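Local coordinates for probable E3 ubiquitin-protein ligase HERC1 (Homo sapiens, PDB 4QT6), which is a probable E3 ubiquitin ligase of the HECT type, whose SPRY domain, the part crystallised here, probably serves in protein recognition, at residues Trp76-His87 / Phe117-Phe128. Numbering follows the deposited sequence. Where two conformers were deposited one is given.
Sequences WLYRAYSGNLYH and FGKNGEEPKLAF. With ARF (formamide), chain B; ARF (formamide), chain C.
Y78 OH has two hydrogen-bonding partners. It accepts a bond from the formamide N (chain C) at 2.9 Å and is also hydrogen-bonded to the carbonyl of S96. The same formamide N makes a weak bond to F117 O, so the small molecule bridges the two segments. They belong to opposite sheets of the SPRY beta-sandwich, and each carries parts of two antiparallel strands and their connection: 75-79 with 84-86, and 114-119 with 125-128. The side chains between them form part of the buried core. With CG anti to the backbone N (chi1 173°), the Y78 ring reaches across to a face of F117 in an offset stack, planes at 29°, with CD2 3.5 Å from F117 CG. Y78 CB adds a CH-pi contact over the F117 ring. L85 forks beside this stack: CD1 meets A127 CB at 3.8 Å, while CD2 reaches F117 CE2. A127 and F128 form a classic beta bulge opposite I115. F128 projects from the bulge toward strands 75-79 and 84-86. W76 presents its edge to the F128 face, planes at 80°, with CD1 3.5 Å from F128 CG. The far end of the F128 ring, CZ, lies 3.5 Å from L77 O and 3.7 Å from L85 CB.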
loop_
_atom_site.group_PDB
_atom_site.type_symbol
_atom_site.label_atom_id
_atom_site.label_comp_id
_atom_site.label_asym_id
_atom_site.label_seq_id
_atom_site.Cartn_x
_atom_site.Cartn_y
_atom_site.Cartn_z
ATOM N N TRP A 76 6.368 -0.163 4.204
ATOM C CA TRP A 76 6.764 1.084 3.573
ATOM C C TRP A 76 5.485 1.637 2.965
ATOM O O TRP A 76 4.896 1.019 2.058
ATOM C CB TRP A 76 7.787 0.830 2.461
ATOM C CG TRP A 76 9.208 0.557 2.885
ATOM C CD1 TRP A 76 10.251 1.444 2.819
ATOM C CD2 TRP A 76 9.762 -0.670 3.370
ATOM N NE1 TRP A 76 11.390 0.859 3.265
ATOM C CE2 TRP A 76 11.144 -0.443 3.591
ATOM C CE3 TRP A 76 9.234 -1.926 3.678
ATOM C CZ2 TRP A 76 11.985 -1.430 4.085
ATOM C CZ3 TRP A 76 10.085 -2.909 4.161
ATOM C CH2 TRP A 76 11.450 -2.656 4.345
ATOM N N LEU A 77 5.012 2.772 3.465
ATOM C CA LEU A 77 3.641 3.187 3.209
ATOM C C LEU A 77 3.526 4.594 2.671
ATOM O O LEU A 77 4.325 5.481 2.997
ATOM C CB LEU A 77 2.807 3.068 4.474
ATOM C CG LEU A 77 2.643 1.673 5.037
ATOM C CD1 LEU A 77 1.991 1.719 6.415
ATOM C CD2 LEU A 77 1.840 0.792 4.084
ATOM N N TYR A 78 2.473 4.800 1.895
ATOM C CA TYR A 78 2.158 6.050 1.214
ATOM C C TYR A 78 0.689 6.355 1.533
ATOM O O TYR A 78 -0.230 5.567 1.251
ATOM C CB TYR A 78 2.466 5.883 -0.294
ATOM C CG TYR A 78 2.096 6.966 -1.269
ATOM C CD1 TYR A 78 2.119 8.305 -0.904
ATOM C CD2 TYR A 78 1.835 6.655 -2.611
ATOM C CE1 TYR A 78 1.784 9.291 -1.826
ATOM C CE2 TYR A 78 1.517 7.636 -3.536
ATOM C CZ TYR A 78 1.511 8.959 -3.139
ATOM O OH TYR A 78 1.179 9.927 -4.077
ATOM N N ARG A 79 0.484 7.501 2.176
ATOM C CA ARG A 79 -0.802 7.856 2.793
ATOM C C ARG A 79 -1.691 8.712 1.880
ATOM O O ARG A 79 -1.269 9.787 1.400
ATOM C CB ARG A 79 -0.503 8.587 4.108
ATOM C CG ARG A 79 -1.698 9.038 4.915
ATOM C CD ARG A 79 -1.215 9.646 6.223
ATOM N NE ARG A 79 -2.268 10.335 6.960
ATOM C CZ ARG A 79 -2.058 11.316 7.843
ATOM N NH1 ARG A 79 -0.816 11.747 8.105
ATOM N NH2 ARG A 79 -3.097 11.872 8.456
ATOM N N ALA A 80 -2.931 8.248 1.659
ATOM C CA ALA A 80 -3.846 8.885 0.738
ATOM C C ALA A 80 -4.135 10.330 1.140
ATOM O O ALA A 80 -4.071 11.238 0.311
ATOM C CB ALA A 80 -5.138 8.096 0.667
ATOM N N TYR A 81 -4.437 10.520 2.415
ATOM C CA TYR A 81 -4.984 11.794 2.898
ATOM C C TYR A 81 -4.048 12.977 2.660
ATOM O O TYR A 81 -4.506 14.047 2.285
ATOM C CB TYR A 81 -5.304 11.688 4.384
ATOM C CG TYR A 81 -5.685 13.011 5.008
ATOM C CD1 TYR A 81 -6.911 13.579 4.738
ATOM C CD2 TYR A 81 -4.800 13.703 5.816
ATOM C CE1 TYR A 81 -7.265 14.801 5.282
ATOM C CE2 TYR A 81 -5.146 14.931 6.373
ATOM C CZ TYR A 81 -6.390 15.463 6.103
ATOM O OH TYR A 81 -6.769 16.688 6.642
ATOM N N SER A 82 -2.760 12.761 2.895
ATOM C CA SER A 82 -1.742 13.809 2.892
ATOM C C SER A 82 -0.607 13.639 1.883
ATOM O O SER A 82 0.210 14.554 1.693
ATOM C CB SER A 82 -1.121 13.844 4.280
ATOM O OG SER A 82 -0.552 12.578 4.614
ATOM N N GLY A 83 -0.481 12.458 1.279
ATOM C CA GLY A 83 0.690 12.174 0.467
ATOM C C GLY A 83 1.968 11.853 1.244
ATOM O O GLY A 83 3.011 11.634 0.622
ATOM N N ASN A 84 1.895 11.774 2.579
ATOM C CA ASN A 84 3.058 11.462 3.413
ATOM C C ASN A 84 3.510 10.028 3.199
ATOM O O ASN A 84 2.728 9.181 2.759
ATOM C CB ASN A 84 2.786 11.667 4.920
ATOM C CG ASN A 84 2.679 13.137 5.318
ATOM O OD1 ASN A 84 1.618 13.596 5.733
ATOM N ND2 ASN A 84 3.763 13.877 5.167
ATOM N N LEU A 85 4.774 9.791 3.530
ATOM C CA LEU A 85 5.472 8.512 3.397
ATOM C C LEU A 85 5.965 8.065 4.772
ATOM O O LEU A 85 6.406 8.900 5.591
ATOM C CB LEU A 85 6.676 8.670 2.463
ATOM C CG LEU A 85 6.389 8.997 1.006
ATOM C CD1 LEU A 85 7.667 9.344 0.264
ATOM C CD2 LEU A 85 5.674 7.829 0.323
ATOM N N TYR A 86 5.859 6.758 5.036
ATOM C CA TYR A 86 6.104 6.183 6.350
ATOM C C TYR A 86 6.974 4.959 6.208
ATOM O O TYR A 86 6.667 4.038 5.446
ATOM C CB TYR A 86 4.791 5.800 7.062
ATOM C CG TYR A 86 3.941 7.019 7.305
ATOM C CD1 TYR A 86 3.089 7.490 6.332
ATOM C CD2 TYR A 86 4.070 7.753 8.478
ATOM C CE1 TYR A 86 2.349 8.643 6.510
ATOM C CE2 TYR A 86 3.342 8.913 8.668
ATOM C CZ TYR A 86 2.482 9.354 7.693
ATOM O OH TYR A 86 1.768 10.521 7.864
ATOM N N HIS A 87 8.097 4.980 6.911
ATOM C CA HIS A 87 8.860 3.791 7.176
ATOM C C HIS A 87 9.771 4.117 8.362
ATOM O O HIS A 87 10.578 5.027 8.268
ATOM C CB HIS A 87 9.689 3.328 5.967
ATOM C CG HIS A 87 10.454 2.092 6.268
ATOM N ND1 HIS A 87 9.851 0.856 6.379
ATOM C CD2 HIS A 87 11.758 1.907 6.582
ATOM C CE1 HIS A 87 10.750 -0.034 6.741
ATOM N NE2 HIS A 87 11.916 0.572 6.852
ATOM N N PHE A 117 6.593 5.711 -6.437
ATOM C CA PHE A 117 5.146 5.810 -6.611
ATOM C C PHE A 117 4.779 6.899 -7.615
ATOM O O PHE A 117 5.290 8.018 -7.532
ATOM C CB PHE A 117 4.457 6.190 -5.294
ATOM C CG PHE A 117 4.577 5.163 -4.200
ATOM C CD1 PHE A 117 3.962 3.920 -4.299
ATOM C CD2 PHE A 117 5.274 5.457 -3.035
ATOM C CE1 PHE A 117 4.080 2.987 -3.269
ATOM C CE2 PHE A 117 5.381 4.546 -2.017
ATOM C CZ PHE A 117 4.771 3.299 -2.126
ATOM N N GLY A 118 3.869 6.584 -8.527
ATOM C CA GLY A 118 3.319 7.552 -9.450
ATOM C C GLY A 118 1.824 7.605 -9.279
ATOM O O GLY A 118 1.196 6.601 -8.952
ATOM N N LYS A 119 1.256 8.793 -9.451
ATOM C CA LYS A 119 -0.195 8.970 -9.357
ATOM C C LYS A 119 -0.803 9.173 -10.732
ATOM O O LYS A 119 -0.317 9.990 -11.517
ATOM C CB LYS A 119 -0.532 10.164 -8.451
ATOM C CG LYS A 119 -2.003 10.498 -8.397
ATOM C CD LYS A 119 -2.257 11.676 -7.481
ATOM C CE LYS A 119 -3.722 12.075 -7.472
ATOM N NZ LYS A 119 -3.916 13.357 -6.732
ATOM N N ASN A 120 -1.861 8.418 -11.016
ATOM C CA ASN A 120 -2.596 8.495 -12.284
ATOM C C ASN A 120 -1.713 8.570 -13.517
ATOM O O ASN A 120 -1.898 9.433 -14.390
ATOM C CB ASN A 120 -3.601 9.654 -12.246
ATOM C CG ASN A 120 -4.729 9.400 -11.277
ATOM O OD1 ASN A 120 -5.172 8.265 -11.113
ATOM N ND2 ASN A 120 -5.202 10.446 -10.623
ATOM N N GLY A 121 -0.746 7.668 -13.594
ATOM C CA GLY A 121 0.055 7.552 -14.800
ATOM C C GLY A 121 1.186 8.568 -14.957
ATOM O O GLY A 121 1.990 8.430 -15.878
ATOM N N GLU A 122 1.265 9.583 -14.089
ATOM C CA GLU A 122 2.469 10.431 -14.016
ATOM C C GLU A 122 3.663 9.518 -13.718
ATOM O O GLU A 122 3.491 8.471 -13.109
ATOM C CB GLU A 122 2.324 11.488 -12.923
ATOM N N GLU A 123 4.867 9.911 -14.142
ATOM C CA GLU A 123 6.050 9.079 -13.924
ATOM C C GLU A 123 6.254 8.870 -12.425
ATOM O O GLU A 123 6.069 9.815 -11.643
ATOM C CB GLU A 123 7.317 9.692 -14.545
ATOM C CG GLU A 123 7.405 9.572 -16.057
ATOM C CD GLU A 123 7.243 8.144 -16.555
ATOM O OE1 GLU A 123 8.101 7.276 -16.264
ATOM O OE2 GLU A 123 6.240 7.890 -17.250
ATOM N N PRO A 124 6.597 7.630 -12.012
ATOM C CA PRO A 124 6.795 7.434 -10.588
ATOM C C PRO A 124 7.930 8.269 -10.011
ATOM O O PRO A 124 8.943 8.512 -10.685
ATOM C CB PRO A 124 7.107 5.941 -10.477
ATOM C CG PRO A 124 6.400 5.339 -11.630
ATOM C CD PRO A 124 6.607 6.343 -12.729
ATOM N N LYS A 125 7.730 8.717 -8.784
ATOM C CA LYS A 125 8.736 9.451 -8.056
ATOM C C LYS A 125 9.363 8.546 -7.009
ATOM O O LYS A 125 8.659 7.791 -6.326
ATOM C CB LYS A 125 8.121 10.695 -7.416
ATOM C CG LYS A 125 7.603 11.701 -8.439
ATOM C CD LYS A 125 7.493 13.101 -7.858
ATOM N N LEU A 126 10.692 8.604 -6.890
ATOM C CA LEU A 126 11.421 7.862 -5.856
ATOM C C LEU A 126 10.885 8.245 -4.475
ATOM O O LEU A 126 10.829 9.418 -4.126
ATOM C CB LEU A 126 12.929 8.161 -5.924
ATOM C CG LEU A 126 13.815 7.474 -4.887
ATOM C CD1 LEU A 126 13.854 5.975 -5.079
ATOM C CD2 LEU A 126 15.238 8.026 -4.960
ATOM N N ALA A 127 10.481 7.248 -3.703
ATOM C CA ALA A 127 9.890 7.464 -2.400
ATOM C C ALA A 127 10.790 6.964 -1.278
ATOM O O ALA A 127 10.949 7.643 -0.243
ATOM C CB ALA A 127 8.556 6.743 -2.350
ATOM N N PHE A 128 11.353 5.770 -1.446
ATOM C CA PHE A 128 12.182 5.153 -0.424
ATOM C C PHE A 128 13.444 4.562 -1.035
ATOM O O PHE A 128 13.409 4.007 -2.134
ATOM C CB PHE A 128 11.433 4.024 0.309
ATOM C CG PHE A 128 10.152 4.452 0.998
ATOM C CD1 PHE A 128 10.177 5.068 2.249
ATOM C CD2 PHE A 128 8.912 4.157 0.443
ATOM C CE1 PHE A 128 8.998 5.406 2.895
ATOM C CE2 PHE A 128 7.733 4.501 1.085
ATOM C CZ PHE A 128 7.778 5.122 2.315
HETATM N N ARF B . -7.981 11.570 7.331
HETATM C C ARF B . -6.809 11.824 7.910
HETATM O O ARF B . -5.883 11.032 7.823
HETATM N N ARF C . 3.093 10.150 -6.241
HETATM C C ARF C . 3.619 11.262 -6.768
HETATM O O ARF C . 3.337 12.351 -6.283
#